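Long-range contacts in beta-xylosidase (Uncultured organism, PDB 4MLG), which probably hydrolyses terminal xylose units from xylan-derived oligosaccharides, as a beta-xylosidase of glycosyl hydrolase family 43: residues A[13-18]-A[287-292]; A[51-56]-A[68-73]; A[94-99]-A[110-115]. One frame throughout, in Å; residues are numbered along the deposited sequence.

Overall arrangement
The three contacts lie in neighbouring sheets of the beta-propeller; interaction 1 brings the N-terminal and C-terminal parts of the chain together. Segment 13-18 opens it, the hairpins of interactions 2 and 3 follow in series, and 287-292 closes it. Strands 12-14, 50-56 and 64-72 belong to one antiparallel sheet, shared by interactions 1 and 2: their centres are about 14 Å apart, and M13 CG packs on F54 CE2 at 3.5 Å. Interaction 3 pairs the two middle strands of the next sheet along the chain, its centre about 13 Å from that of interaction 2, with Y51 CD2 3.6 Å from M97 SD. Interactions 1 and 3 do not touch. Successive sheets thus pack side chain to side chain, as propeller blades do.

Interaction 1 (A[13-18]-A[287-292]); sequences MADPAA and FHHDCV
H289, P16 and F287 bury the most surface where two sheets of the beta-propeller meet, one holding strand 12-14 and the other strand 283-290. The chain leaves its strand after A14, and the loop that follows lies against the end of the other strand. CG of H289 stands between the backbone N and the carbonyl carbon (chi1 64°), and the ring's ND1 faces D15 N. ND1 of H289 accepts the backbone N-H of D15 at 3.0 Å between D15 N and H289 ND1. The bond is fairly straight, 166° at the hydrogen, and D15 N lies close to the imidazole plane, so ND1 acts as acceptor here. Beside this bond, OD1 of D15 stands 3.2 Å from CE1 of H289, with the carboxylate and ring planes 59° apart. OD2 of D15 is hydrogen-bonded to S30 OG and also lies close to a bound sulfate. The side chain of D15 comes, at its nearest atom, within about 6 Å of the calcium ion, whose site includes D85 and H274. This places the contact beside a polar pocket, consistent with the central active site of the family.

P16 supplies the apolar half. Its CG rests on the backbone between F287 and H288, 3.6 Å from H288 N, while the same CG meets F287 CB at 3.9 Å. V278 of the adjoining strand 276-280 packs on both A18 and F287. On the phenyl ring itself, A18 CB makes a CH-pi contact over one face, 3.9 Å from the F287 ring centroid and displaced toward CD2 and CE2.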
loop_
_atom_site.group_PDB
_atom_site.type_symbol
_atom_site.label_atom_id
_atom_site.label_comp_id
_atom_site.label_asym_id
_atom_site.label_seq_id
_atom_site.Cartn_x
_atom_site.Cartn_y
_atom_site.Cartn_z
ATOM N N MET A 13 -14.870 2.420 -25.220
ATOM C CA MET A 13 -15.038 2.965 -23.877
ATOM C C MET A 13 -15.898 2.039 -23.020
ATOM O O MET A 13 -16.965 1.596 -23.448
ATOM C CB MET A 13 -15.658 4.362 -23.941
ATOM C CG MET A 13 -14.854 5.358 -24.758
ATOM S SD MET A 13 -13.262 5.759 -24.013
ATOM C CE MET A 13 -12.524 6.744 -25.314
ATOM N N ALA A 14 -15.431 1.752 -21.808
ATOM C CA ALA A 14 -16.098 0.788 -20.940
ATOM C C ALA A 14 -16.321 1.325 -19.532
ATOM O O ALA A 14 -15.831 2.397 -19.184
ATOM C CB ALA A 14 -15.304 -0.501 -20.883
ATOM N N ASP A 15 -17.053 0.554 -18.731
ATOM C CA ASP A 15 -17.366 0.907 -17.345
ATOM C C ASP A 15 -17.938 2.318 -17.214
ATOM O O ASP A 15 -17.377 3.151 -16.503
ATOM C CB ASP A 15 -16.120 0.768 -16.464
ATOM C CG ASP A 15 -15.372 -0.527 -16.710
ATOM O OD1 ASP A 15 -16.030 -1.572 -16.898
ATOM O OD2 ASP A 15 -14.123 -0.498 -16.722
ATOM N N PRO A 16 -19.066 2.590 -17.893
ATOM C CA PRO A 16 -19.581 3.961 -17.935
ATOM C C PRO A 16 -20.133 4.416 -16.591
ATOM O O PRO A 16 -20.737 3.626 -15.866
ATOM C CB PRO A 16 -20.707 3.874 -18.965
ATOM C CG PRO A 16 -21.189 2.476 -18.858
ATOM C CD PRO A 16 -19.972 1.642 -18.565
ATOM N N ALA A 17 -19.911 5.684 -16.267
ATOM C CA ALA A 17 -20.437 6.279 -15.048
ATOM C C ALA A 17 -21.117 7.590 -15.406
ATOM O O ALA A 17 -20.450 8.588 -15.680
ATOM C CB ALA A 17 -19.321 6.515 -14.051
ATOM N N ALA A 18 -22.446 7.586 -15.404
ATOM C CA ALA A 18 -23.207 8.739 -15.870
ATOM C C ALA A 18 -23.711 9.629 -14.734
ATOM O O ALA A 18 -24.179 9.144 -13.702
ATOM C CB ALA A 18 -24.360 8.287 -16.750
ATOM N N PHE A 287 -26.764 2.774 -18.522
ATOM C CA PHE A 287 -25.539 2.819 -19.308
ATOM C C PHE A 287 -24.702 1.587 -18.996
ATOM O O PHE A 287 -24.503 1.251 -17.832
ATOM C CB PHE A 287 -24.741 4.086 -18.998
ATOM C CG PHE A 287 -25.417 5.355 -19.435
ATOM C CD1 PHE A 287 -25.110 5.933 -20.656
ATOM C CD2 PHE A 287 -26.356 5.971 -18.625
ATOM C CE1 PHE A 287 -25.728 7.099 -21.060
ATOM C CE2 PHE A 287 -26.977 7.138 -19.025
ATOM C CZ PHE A 287 -26.663 7.700 -20.245
ATOM N N HIS A 288 -24.222 0.911 -20.035
ATOM C CA HIS A 288 -23.406 -0.287 -19.863
ATOM C C HIS A 288 -22.542 -0.529 -21.097
ATOM O O HIS A 288 -22.322 0.388 -21.886
ATOM C CB HIS A 288 -24.285 -1.506 -19.565
ATOM C CG HIS A 288 -25.329 -1.772 -20.606
ATOM N ND1 HIS A 288 -26.422 -0.955 -20.790
ATOM C CD2 HIS A 288 -25.453 -2.775 -21.508
ATOM C CE1 HIS A 288 -27.171 -1.436 -21.767
ATOM N NE2 HIS A 288 -26.604 -2.541 -22.218
ATOM N N HIS A 289 -22.051 -1.754 -21.261
ATOM C CA HIS A 289 -21.233 -2.084 -22.427
ATOM C C HIS A 289 -21.305 -3.555 -22.832
ATOM O O HIS A 289 -21.671 -4.415 -22.032
ATOM C CB HIS A 289 -19.770 -1.679 -22.201
ATOM C CG HIS A 289 -19.092 -2.419 -21.088
ATOM N ND1 HIS A 289 -18.443 -1.775 -20.057
ATOM C CD2 HIS A 289 -18.948 -3.745 -20.850
ATOM C CE1 HIS A 289 -17.935 -2.671 -19.230
ATOM N NE2 HIS A 289 -18.230 -3.874 -19.686
ATOM N N ASP A 290 -20.951 -3.829 -24.084
ATOM C CA ASP A 290 -20.724 -5.193 -24.548
ATOM C C ASP A 290 -19.641 -5.212 -25.625
ATOM O O ASP A 290 -19.175 -4.161 -26.063
ATOM C CB ASP A 290 -22.019 -5.855 -25.040
ATOM C CG ASP A 290 -22.736 -5.043 -26.103
ATOM O OD1 ASP A 290 -22.093 -4.218 -26.785
ATOM O OD2 ASP A 290 -23.958 -5.244 -26.263
ATOM N N CYS A 291 -19.244 -6.405 -26.051
ATOM C CA CYS A 291 -18.137 -6.533 -26.991
ATOM C C CYS A 291 -18.600 -6.925 -28.391
ATOM O O CYS A 291 -17.945 -7.713 -29.075
ATOM C CB CYS A 291 -17.112 -7.537 -26.461
ATOM S SG CYS A 291 -16.546 -7.170 -24.782
ATOM N N VAL A 292 -19.731 -6.364 -28.811
ATOM C CA VAL A 292 -20.262 -6.619 -30.148
ATOM C C VAL A 292 -19.432 -5.989 -31.283
ATOM O O VAL A 292 -19.111 -6.674 -32.254
ATOM C CB VAL A 292 -21.761 -6.232 -30.263
ATOM C CG1 VAL A 292 -22.241 -6.357 -31.701
ATOM C CG2 VAL A 292 -22.606 -7.097 -29.339
#

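Interaction 2 (A[51-56]-A[68-73]); sequences YHVFSM and GVVLRT
Y51 and L71 project side by side from the antiparallel hairpin of strands 50-56 and 64-72, and CD2 of L71 fits against the rim of the tyrosine ring, 3.6 Å from Y51 CD2 and near the ring plane. A second bump comes from V70: its CG2 enters the angle between Y51 and V53, 4.0 Å from Y51 CB and 3.6 Å from V53 CG2. The two valines cross at about a right angle. The third is CG2 of V69, which sits 3.4 Å from H52 NE2, while V69 N lies over one face of that imidazole, toward its rim.

Two backbone bonds join the strands here. Y51 N donates to L71 O at 2.8 Å, and V70 N donates to Y51 O at 2.9 Å, 165° at the hydrogen. Beyond them V53 N reaches G68 O only weakly. The short segments 51-56 and 68-72 run at 132° to one another, antiparallel but strongly splayed, in keeping with contacts confined to 51-53 on the first strand.

On its other flank, strand 50-56 pairs with strand 24-32. Y51 OH is hydrogen-bonded to W84 O of strand 81-91, and F122 in a loop packs on V70.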
loop_
_atom_site.group_PDB
_atom_site.type_symbol
_atom_site.label_atom_id
_atom_site.label_comp_id
_atom_site.label_asym_id
_atom_site.label_seq_id
_atom_site.Cartn_x
_atom_site.Cartn_y
_atom_site.Cartn_z
ATOM N N TYR A 51 -8.358 8.531 -19.349
ATOM C CA TYR A 51 -9.788 8.788 -19.209
ATOM C C TYR A 51 -10.273 9.816 -20.224
ATOM O O TYR A 51 -9.659 10.869 -20.394
ATOM C CB TYR A 51 -10.109 9.303 -17.803
ATOM C CG TYR A 51 -10.039 8.262 -16.712
ATOM C CD1 TYR A 51 -10.431 6.951 -16.947
ATOM C CD2 TYR A 51 -9.583 8.591 -15.442
ATOM C CE1 TYR A 51 -10.369 5.997 -15.949
ATOM C CE2 TYR A 51 -9.516 7.646 -14.439
ATOM C CZ TYR A 51 -9.909 6.351 -14.697
ATOM O OH TYR A 51 -9.841 5.411 -13.695
ATOM N N HIS A 52 -11.379 9.504 -20.891
ATOM C CA HIS A 52 -12.074 10.478 -21.723
ATOM C C HIS A 52 -13.351 10.912 -21.007
ATOM O O HIS A 52 -13.780 10.269 -20.047
ATOM C CB HIS A 52 -12.417 9.883 -23.091
ATOM C CG HIS A 52 -11.243 9.761 -24.012
ATOM N ND1 HIS A 52 -11.113 10.521 -25.156
ATOM C CD2 HIS A 52 -10.151 8.962 -23.967
ATOM C CE1 HIS A 52 -9.990 10.199 -25.771
ATOM N NE2 HIS A 52 -9.388 9.255 -25.071
ATOM N N VAL A 53 -13.953 12.004 -21.466
ATOM C CA VAL A 53 -15.214 12.475 -20.902
ATOM C C VAL A 53 -16.220 12.800 -22.000
ATOM O O VAL A 53 -15.964 13.642 -22.861
ATOM C CB VAL A 53 -15.018 13.715 -20.003
ATOM C CG1 VAL A 53 -16.362 14.319 -19.624
ATOM C CG2 VAL A 53 -14.229 13.353 -18.757
ATOM N N PHE A 54 -17.366 12.126 -21.969
ATOM C CA PHE A 54 -18.408 12.346 -22.964
ATOM C C PHE A 54 -19.623 13.038 -22.351
ATOM O O PHE A 54 -19.944 12.825 -21.181
ATOM C CB PHE A 54 -18.823 11.023 -23.610
ATOM C CG PHE A 54 -17.690 10.292 -24.276
ATOM C CD1 PHE A 54 -17.299 10.617 -25.564
ATOM C CD2 PHE A 54 -17.020 9.277 -23.613
ATOM C CE1 PHE A 54 -16.259 9.946 -26.179
ATOM C CE2 PHE A 54 -15.979 8.604 -24.222
ATOM C CZ PHE A 54 -15.598 8.937 -25.506
ATOM N N SER A 55 -20.293 13.867 -23.145
ATOM C CA SER A 55 -21.479 14.578 -22.679
ATOM C C SER A 55 -22.581 14.580 -23.734
ATOM O O SER A 55 -22.304 14.605 -24.933
ATOM C CB SER A 55 -21.127 16.013 -22.282
ATOM O OG SER A 55 -20.590 16.728 -23.381
ATOM N N MET A 56 -23.830 14.550 -23.278
ATOM C CA MET A 56 -24.974 14.548 -24.181
ATOM C C MET A 56 -26.017 15.571 -23.744
ATOM O O MET A 56 -26.039 15.992 -22.588
ATOM C CB MET A 56 -25.616 13.160 -24.234
ATOM C CG MET A 56 -24.640 12.020 -24.456
ATOM S SD MET A 56 -25.454 10.415 -24.522
ATOM C CE MET A 56 -26.419 10.593 -26.019
ATOM N N GLY A 68 -12.306 14.741 -24.978
ATOM C CA GLY A 68 -10.915 14.336 -25.066
ATOM C C GLY A 68 -10.377 13.758 -23.772
ATOM O O GLY A 68 -11.127 13.520 -22.826
ATOM N N VAL A 69 -9.068 13.530 -23.734
ATOM C CA VAL A 69 -8.408 12.991 -22.549
ATOM C C VAL A 69 -8.361 14.024 -21.425
ATOM O O VAL A 69 -7.982 15.175 -21.642
ATOM C CB VAL A 69 -6.976 12.520 -22.876
ATOM C CG1 VAL A 69 -6.270 12.029 -21.618
ATOM C CG2 VAL A 69 -7.007 11.431 -23.936
ATOM N N VAL A 70 -8.752 13.606 -20.225
ATOM C CA VAL A 70 -8.755 14.490 -19.065
ATOM C C VAL A 70 -7.784 14.003 -17.995
ATOM O O VAL A 70 -7.510 14.712 -17.026
ATOM C CB VAL A 70 -10.155 14.594 -18.443
ATOM C CG1 VAL A 70 -11.110 15.295 -19.396
ATOM C CG2 VAL A 70 -10.669 13.210 -18.075
ATOM N N LEU A 71 -7.274 12.789 -18.176
ATOM C CA LEU A 71 -6.343 12.193 -17.227
ATOM C C LEU A 71 -5.633 10.998 -17.852
ATOM O O LEU A 71 -6.256 10.192 -18.540
ATOM C CB LEU A 71 -7.084 11.747 -15.962
ATOM C CG LEU A 71 -6.234 11.273 -14.780
ATOM C CD1 LEU A 71 -5.458 12.434 -14.180
ATOM C CD2 LEU A 71 -7.096 10.599 -13.723
ATOM N N ARG A 72 -4.328 10.893 -17.616
ATOM C CA ARG A 72 -3.559 9.731 -18.053
ATOM C C ARG A 72 -2.556 9.325 -16.977
ATOM O O ARG A 72 -2.198 10.129 -16.117
ATOM C CB ARG A 72 -2.848 10.004 -19.382
ATOM C CG ARG A 72 -1.739 11.040 -19.305
ATOM C CD ARG A 72 -1.119 11.297 -20.673
ATOM N NE ARG A 72 -2.081 11.862 -21.617
ATOM C CZ ARG A 72 -2.267 13.165 -21.807
ATOM N NH1 ARG A 72 -1.556 14.047 -21.117
ATOM N NH2 ARG A 72 -3.165 13.588 -22.686
ATOM N N THR A 73 -2.108 8.074 -17.032
ATOM C CA THR A 73 -1.206 7.527 -16.021
ATOM C C THR A 73 0.098 8.313 -15.871
ATOM O O THR A 73 0.668 8.367 -14.785
ATOM C CB THR A 73 -0.875 6.047 -16.297
ATOM O OG1 THR A 73 -0.275 5.921 -17.593
ATOM C CG2 THR A 73 -2.137 5.202 -16.246
#

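Interaction 3 (A[94-99]-A[110-115]); sequences KYYMYF and IGVAIS
F99 sets CG between its backbone N and carbonyl carbon (chi1 58°), and its ring lies across the neighbouring strand with one face over G111, whereas Y96 and Y98 keep CG beside the backbone N and put their rings on the opposite face of the sheet. G111 CA makes a CH-pi contact, 3.9 Å from the centroid of the F99 ring and 21° off its normal. A CB on G111 would point into the ring near F99 CZ, consistent with glycine leaving room for it. CE2 of F99 also meets A113 CB at 4.0 Å. An alanine in place of F99 would probably open a gap over G111 and leave A113 CB without its aromatic neighbour.

Across the sheet, Y98 CE1 lies 3.6 Å from V112 CG2, the two side chains side by side, pointing the same way, while Y96 CE1 meets I114 CD1 at 3.9 Å. Regular antiparallel pairing joins the strands through six backbone bonds, exemplified by M97 N to A113 O at 2.7 Å.

The hairpin forms the middle of a four-stranded sheet: strand 81-91 flanks 94-102, and short strand 123-124 flanks 108-115. M149 of strand 147-151 packs against Y98 and I110.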
loop_
_atom_site.group_PDB
_atom_site.type_symbol
_atom_site.label_atom_id
_atom_site.label_comp_id
_atom_site.label_asym_id
_atom_site.label_seq_id
_atom_site.Cartn_x
_atom_site.Cartn_y
_atom_site.Cartn_z
ATOM N N LYS A 94 -16.653 22.130 -6.879
ATOM C CA LYS A 94 -15.631 21.428 -7.649
ATOM C C LYS A 94 -16.028 19.985 -7.947
ATOM O O LYS A 94 -16.917 19.428 -7.303
ATOM C CB LYS A 94 -14.284 21.472 -6.922
ATOM C CG LYS A 94 -13.686 22.865 -6.814
ATOM C CD LYS A 94 -12.351 22.844 -6.087
ATOM C CE LYS A 94 -12.512 22.378 -4.650
ATOM N NZ LYS A 94 -13.415 23.269 -3.868
ATOM N N TYR A 95 -15.362 19.387 -8.930
ATOM C CA TYR A 95 -15.643 18.010 -9.323
ATOM C C TYR A 95 -14.492 17.087 -8.933
ATOM O O TYR A 95 -13.353 17.281 -9.360
ATOM C CB TYR A 95 -15.914 17.926 -10.827
ATOM C CG TYR A 95 -17.152 18.676 -11.274
ATOM C CD1 TYR A 95 -18.355 18.011 -11.479
ATOM C CD2 TYR A 95 -17.117 20.047 -11.490
ATOM C CE1 TYR A 95 -19.489 18.692 -11.889
ATOM C CE2 TYR A 95 -18.244 20.736 -11.896
ATOM C CZ TYR A 95 -19.426 20.054 -12.096
ATOM O OH TYR A 95 -20.549 20.741 -12.502
ATOM N N TYR A 96 -14.799 16.086 -8.114
ATOM C CA TYR A 96 -13.789 15.161 -7.621
ATOM C C TYR A 96 -13.863 13.821 -8.341
ATOM O O TYR A 96 -14.846 13.090 -8.212
ATOM C CB TYR A 96 -13.952 14.950 -6.114
ATOM C CG TYR A 96 -13.739 16.203 -5.293
ATOM C CD1 TYR A 96 -12.486 16.517 -4.785
ATOM C CD2 TYR A 96 -14.790 17.072 -5.028
ATOM C CE1 TYR A 96 -12.285 17.659 -4.036
ATOM C CE2 TYR A 96 -14.598 18.218 -4.280
ATOM C CZ TYR A 96 -13.343 18.506 -3.786
ATOM O OH TYR A 96 -13.141 19.645 -3.039
ATOM N N MET A 97 -12.822 13.505 -9.105
ATOM C CA MET A 97 -12.749 12.222 -9.794
ATOM C C MET A 97 -12.004 11.194 -8.952
ATOM O O MET A 97 -10.872 11.429 -8.531
ATOM C CB MET A 97 -12.066 12.370 -11.154
ATOM C CG MET A 97 -11.801 11.044 -11.848
ATOM S SD MET A 97 -11.003 11.235 -13.452
ATOM C CE MET A 97 -12.260 12.136 -14.356
ATOM N N TYR A 98 -12.643 10.057 -8.705
ATOM C CA TYR A 98 -12.027 8.993 -7.924
ATOM C C TYR A 98 -11.652 7.816 -8.817
ATOM O O TYR A 98 -12.518 7.101 -9.321
ATOM C CB TYR A 98 -12.959 8.543 -6.797
ATOM C CG TYR A 98 -13.194 9.608 -5.750
ATOM C CD1 TYR A 98 -12.460 9.625 -4.574
ATOM C CD2 TYR A 98 -14.143 10.604 -5.944
ATOM C CE1 TYR A 98 -12.670 10.595 -3.614
ATOM C CE2 TYR A 98 -14.359 11.579 -4.990
ATOM C CZ TYR A 98 -13.619 11.570 -3.828
ATOM O OH TYR A 98 -13.829 12.539 -2.877
ATOM N N PHE A 99 -10.351 7.626 -9.009
ATOM C CA PHE A 99 -9.852 6.595 -9.908
ATOM C C PHE A 99 -9.079 5.512 -9.164
ATOM O O PHE A 99 -8.325 5.803 -8.236
ATOM C CB PHE A 99 -8.964 7.216 -10.990
ATOM C CG PHE A 99 -7.780 7.971 -10.449
ATOM C CD1 PHE A 99 -6.565 7.335 -10.249
ATOM C CD2 PHE A 99 -7.881 9.320 -10.148
ATOM C CE1 PHE A 99 -5.478 8.026 -9.749
ATOM C CE2 PHE A 99 -6.796 10.017 -9.651
ATOM C CZ PHE A 99 -5.593 9.369 -9.452
ATOM N N ILE A 110 -6.750 4.072 -4.514
ATOM C CA ILE A 110 -7.705 4.995 -5.112
ATOM C C ILE A 110 -7.223 6.433 -4.968
ATOM O O ILE A 110 -6.960 6.900 -3.861
ATOM C CB ILE A 110 -9.102 4.845 -4.486
ATOM C CG1 ILE A 110 -9.655 3.444 -4.757
ATOM C CG2 ILE A 110 -10.052 5.904 -5.030
ATOM C CD1 ILE A 110 -11.018 3.187 -4.148
ATOM N N GLY A 111 -7.104 7.130 -6.094
ATOM C CA GLY A 111 -6.608 8.494 -6.093
ATOM C C GLY A 111 -7.686 9.512 -6.402
ATOM O O GLY A 111 -8.779 9.156 -6.850
ATOM N N VAL A 112 -7.376 10.784 -6.166
ATOM C CA VAL A 112 -8.326 11.864 -6.399
ATOM C C VAL A 112 -7.805 12.865 -7.428
ATOM O O VAL A 112 -6.669 13.332 -7.335
ATOM C CB VAL A 112 -8.658 12.611 -5.093
ATOM C CG1 VAL A 112 -9.592 13.781 -5.367
ATOM C CG2 VAL A 112 -9.273 11.661 -4.081
ATOM N N ALA A 113 -8.642 13.183 -8.412
ATOM C CA ALA A 113 -8.326 14.216 -9.392
ATOM C C ALA A 113 -9.412 15.288 -9.364
ATOM O O ALA A 113 -10.601 14.972 -9.325
ATOM C CB ALA A 113 -8.199 13.611 -10.776
ATOM N N ILE A 114 -9.001 16.554 -9.389
ATOM C CA ILE A 114 -9.926 17.668 -9.199
ATOM C C ILE A 114 -10.022 18.573 -10.430
ATOM O O ILE A 114 -9.029 18.805 -11.118
ATOM C CB ILE A 114 -9.514 18.518 -7.977
ATOM C CG1 ILE A 114 -9.177 17.618 -6.785
ATOM C CG2 ILE A 114 -10.609 19.508 -7.607
ATOM C CD1 ILE A 114 -8.775 18.375 -5.536
ATOM N N SER A 115 -11.226 19.075 -10.701
ATOM C CA SER A 115 -11.448 20.021 -11.791
ATOM C C SER A 115 -12.507 21.054 -11.408
ATOM O O SER A 115 -13.329 20.815 -10.522
ATOM C CB SER A 115 -11.870 19.289 -13.066
ATOM O OG SER A 115 -12.124 20.203 -14.119
#